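Local coordinates for protein acyl-coenzyme A thioesterase PaaI (Escherichia coli, PDB 2FS2) that hydrolyses the thioester bond of phenylacetyl-CoA esters, preferring those hydroxylated on the ring, in the phenylacetate degradation pathway, at residues B[35-40]-B[95-100]. Residues are numbered along the deposited sequence; the frame is centred on the assembly and turned at random.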
ATOM      1  N   ALA B  35      -2.179  21.076  -4.215  1.00 19.85           N
ATOM      2  CA  ALA B  35      -2.618  21.315  -5.637  1.00 21.13           C
ATOM      3  C   ALA B  35      -3.991  20.672  -5.842  1.00 21.77           C
ATOM      4  O   ALA B  35      -4.252  19.624  -5.247  1.00 23.08           O
ATOM      5  CB  ALA B  35      -1.610  20.653  -6.634  1.00 19.78           C
ATOM      6  N   VAL B  36      -4.822  21.245  -6.703  1.00 20.09           N
ATOM      7  CA  VAL B  36      -6.172  20.802  -7.009  1.00 20.34           C
ATOM      8  C   VAL B  36      -6.224  20.874  -8.500  1.00 22.29           C
ATOM      9  O   VAL B  36      -5.822  21.925  -9.112  1.00 22.93           O
ATOM     10  CB  VAL B  36      -7.282  21.697  -6.384  1.00 21.70           C
ATOM     11  CG1 VAL B  36      -8.691  21.257  -6.802  1.00 19.13           C
ATOM     12  CG2 VAL B  36      -7.262  21.726  -4.902  1.00 21.34           C
ATOM     13  N   VAL B  37      -6.620  19.780  -9.140  1.00 21.99           N
ATOM     14  CA  VAL B  37      -6.654  19.751 -10.558  1.00 22.30           C
ATOM     15  C   VAL B  37      -7.975  19.107 -10.867  1.00 23.77           C
ATOM     16  O   VAL B  37      -8.625  18.507 -10.008  1.00 23.50           O
ATOM     17  CB  VAL B  37      -5.431  18.945 -11.207  1.00 22.55           C
ATOM     18  CG1 VAL B  37      -4.065  19.683 -10.964  1.00 20.00           C
ATOM     19  CG2 VAL B  37      -5.357  17.437 -10.603  1.00 22.87           C
ATOM     20  N   THR B  38      -8.355  19.224 -12.117  1.00 24.47           N
ATOM     21  CA  THR B  38      -9.707  18.930 -12.542  1.00 29.14           C
ATOM     22  C   THR B  38      -9.715  18.278 -13.937  1.00 28.85           C
ATOM     23  O   THR B  38      -8.819  18.500 -14.722  1.00 28.05           O
ATOM     24  CB  THR B  38     -10.463  20.254 -12.506  1.00 30.94           C
ATOM     25  OG1 THR B  38     -11.851  19.981 -12.271  1.00 40.26           O
ATOM     26  CG2 THR B  38     -10.388  20.911 -13.849  1.00 29.57           C
HETATM   27  N   MSE B  39     -10.661  17.409 -14.214  1.00 29.16           N
HETATM   28  CA  MSE B  39     -10.710  16.733 -15.502  1.00 31.10           C
HETATM   29  C   MSE B  39     -12.127  16.250 -15.720  1.00 29.93           C
HETATM   30  O   MSE B  39     -12.783  15.820 -14.791  1.00 29.12           O
HETATM   31  CB  MSE B  39      -9.772  15.507 -15.455  1.00 32.22           C
HETATM   32  CG  MSE B  39      -9.980  14.545 -16.606  1.00 40.43           C
HETATM   33 SE   MSE B  39      -8.868  12.922 -16.309  1.00 61.58          SE
HETATM   34  CE  MSE B  39      -7.412  13.558 -17.206  1.00 57.03           C
ATOM     35  N   THR B  40     -12.580  16.271 -16.948  1.00 30.61           N
ATOM     36  CA  THR B  40     -13.887  15.719 -17.277  1.00 32.30           C
ATOM     37  C   THR B  40     -13.692  14.350 -17.923  1.00 32.79           C
ATOM     38  O   THR B  40     -12.789  14.148 -18.711  1.00 32.81           O
ATOM     39  CB  THR B  40     -14.617  16.756 -18.161  1.00 33.96           C
ATOM     40  OG1 THR B  40     -14.815  17.963 -17.352  1.00 33.17           O
ATOM     41  CG2 THR B  40     -16.061  16.284 -18.603  1.00 31.64           C
ATOM     42  N   LEU B  95     -14.233  15.558 -12.358  1.00 24.79           N
ATOM     43  CA  LEU B  95     -13.455  14.913 -11.279  1.00 22.39           C
ATOM     44  C   LEU B  95     -12.381  15.905 -10.800  1.00 23.38           C
ATOM     45  O   LEU B  95     -11.681  16.515 -11.600  1.00 23.82           O
ATOM     46  CB  LEU B  95     -12.776  13.666 -11.827  1.00 21.29           C
ATOM     47  CG  LEU B  95     -13.671  12.542 -12.305  1.00 24.48           C
ATOM     48  CD1 LEU B  95     -12.900  11.311 -12.731  1.00 22.54           C
ATOM     49  CD2 LEU B  95     -14.647  12.166 -11.210  1.00 20.56           C
ATOM     50  N   THR B  96     -12.285  16.092  -9.502  1.00 22.11           N
ATOM     51  CA  THR B  96     -11.370  17.012  -8.899  1.00 24.01           C
ATOM     52  C   THR B  96     -10.430  16.183  -7.981  1.00 23.08           C
ATOM     53  O   THR B  96     -10.909  15.434  -7.126  1.00 23.33           O
ATOM     54  CB  THR B  96     -12.187  18.054  -8.108  1.00 24.72           C
ATOM     55  OG1 THR B  96     -13.203  18.633  -8.977  1.00 30.79           O
ATOM     56  CG2 THR B  96     -11.368  19.277  -7.803  1.00 26.64           C
ATOM     57  N   ALA B  97      -9.140  16.285  -8.219  1.00 21.32           N
ATOM     58  CA  ALA B  97      -8.089  15.618  -7.409  1.00 20.95           C
ATOM     59  C   ALA B  97      -7.388  16.703  -6.590  1.00 19.88           C
ATOM     60  O   ALA B  97      -6.937  17.740  -7.171  1.00 20.19           O
ATOM     61  CB  ALA B  97      -7.070  14.823  -8.316  1.00 18.11           C
ATOM     62  N   THR B  98      -7.388  16.539  -5.269  1.00 16.24           N
ATOM     63  CA  THR B  98      -6.734  17.426  -4.373  1.00 17.64           C
ATOM     64  C   THR B  98      -5.607  16.673  -3.707  1.00 19.49           C
ATOM     65  O   THR B  98      -5.842  15.627  -3.104  1.00 19.18           O
ATOM     66  CB  THR B  98      -7.683  17.791  -3.341  1.00 18.44           C
ATOM     67  OG1 THR B  98      -8.760  18.576  -3.927  1.00 27.79           O
ATOM     68  CG2 THR B  98      -7.125  18.774  -2.303  1.00 14.81           C
ATOM     69  N   ALA B  99      -4.415  17.264  -3.730  1.00 18.52           N
ATOM     70  CA  ALA B  99      -3.259  16.618  -3.173  1.00 17.11           C
ATOM     71  C   ALA B  99      -2.766  17.485  -2.035  1.00 19.30           C
ATOM     72  O   ALA B  99      -2.679  18.682  -2.182  1.00 21.01           O
ATOM     73  CB  ALA B  99      -2.249  16.508  -4.272  1.00 18.83           C
ATOM     74  N   GLN B 100      -2.427  16.919  -0.881  1.00 17.77           N
ATOM     75  CA  GLN B 100      -2.040  17.683   0.295  1.00 18.30           C
ATOM     76  C   GLN B 100      -0.794  16.979   0.858  1.00 17.00           C
ATOM     77  O   GLN B 100      -0.831  15.755   1.012  1.00 14.28           O
ATOM     78  CB  GLN B 100      -3.002  17.338   1.403  1.00 19.78           C
ATOM     79  CG  GLN B 100      -4.147  18.048   1.544  1.00 27.42           C
ATOM     80  CD  GLN B 100      -5.022  17.369   2.590  1.00 28.75           C
ATOM     81  OE1 GLN B 100      -4.707  17.398   3.780  1.00 28.70           O
ATOM     82  NE2 GLN B 100      -6.067  16.748   2.149  1.00 30.65           N
TER
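Ala35, Val37 and Met39 on strand 35-40 each face a partner on strand 95-100, namely Ala99, Ala97 and Leu95, and every one of these antiparallel pairs is closed by two backbone hydrogen bonds. The six bonds differ in length: Ala99 N reaches Ala35 O at 2.8 Å, while the return bond from Ala35 N to Ala99 O stretches to 3.2 Å. Between these hydrogen-bonded pairs lie the non-hydrogen-bonded pairs Val36-Thr98 and Thr38-Thr96, where CA-H...O contacts fill in, the shortest being Val36 CA to Ala97 O at 3.2 Å.

On the partly exposed face, Val36 does most of the side-chain work. With CG1 anti to its backbone N (chi1 176°), its two methyls part: CG1 presses on Thr96 CG2 at 3.5 Å, tighter than usual for two carbons, and CG2 lies alongside Thr98, 3.6 Å from OG1. An alanine here, lacking both methyls, would probably open a gap beside Thr96 and Thr98 and leave the Thr96 methyl without its close neighbour. Farther along, Thr38 and Thr96 meet obliquely, their OG1 atoms 3.8 Å apart, too distant for a hydrogen bond.

The other face is buried and apolar. Val37 CG2 touches Ala97 CB at 3.9 Å, and helix 54-70 packs on this side, its Ala64 meeting both Val37 and Ala99. Leu57 touches Leu95, and Tyr67 touches Ala35.

Strand 26-31 continues the sheet beyond strand 35-40, and strand 108-116 does so beyond strand 95-100, so this ladder lies inside the curved antiparallel sheet that wraps the long helix 54-70, the hallmark of the hot dog fold of thioesterases.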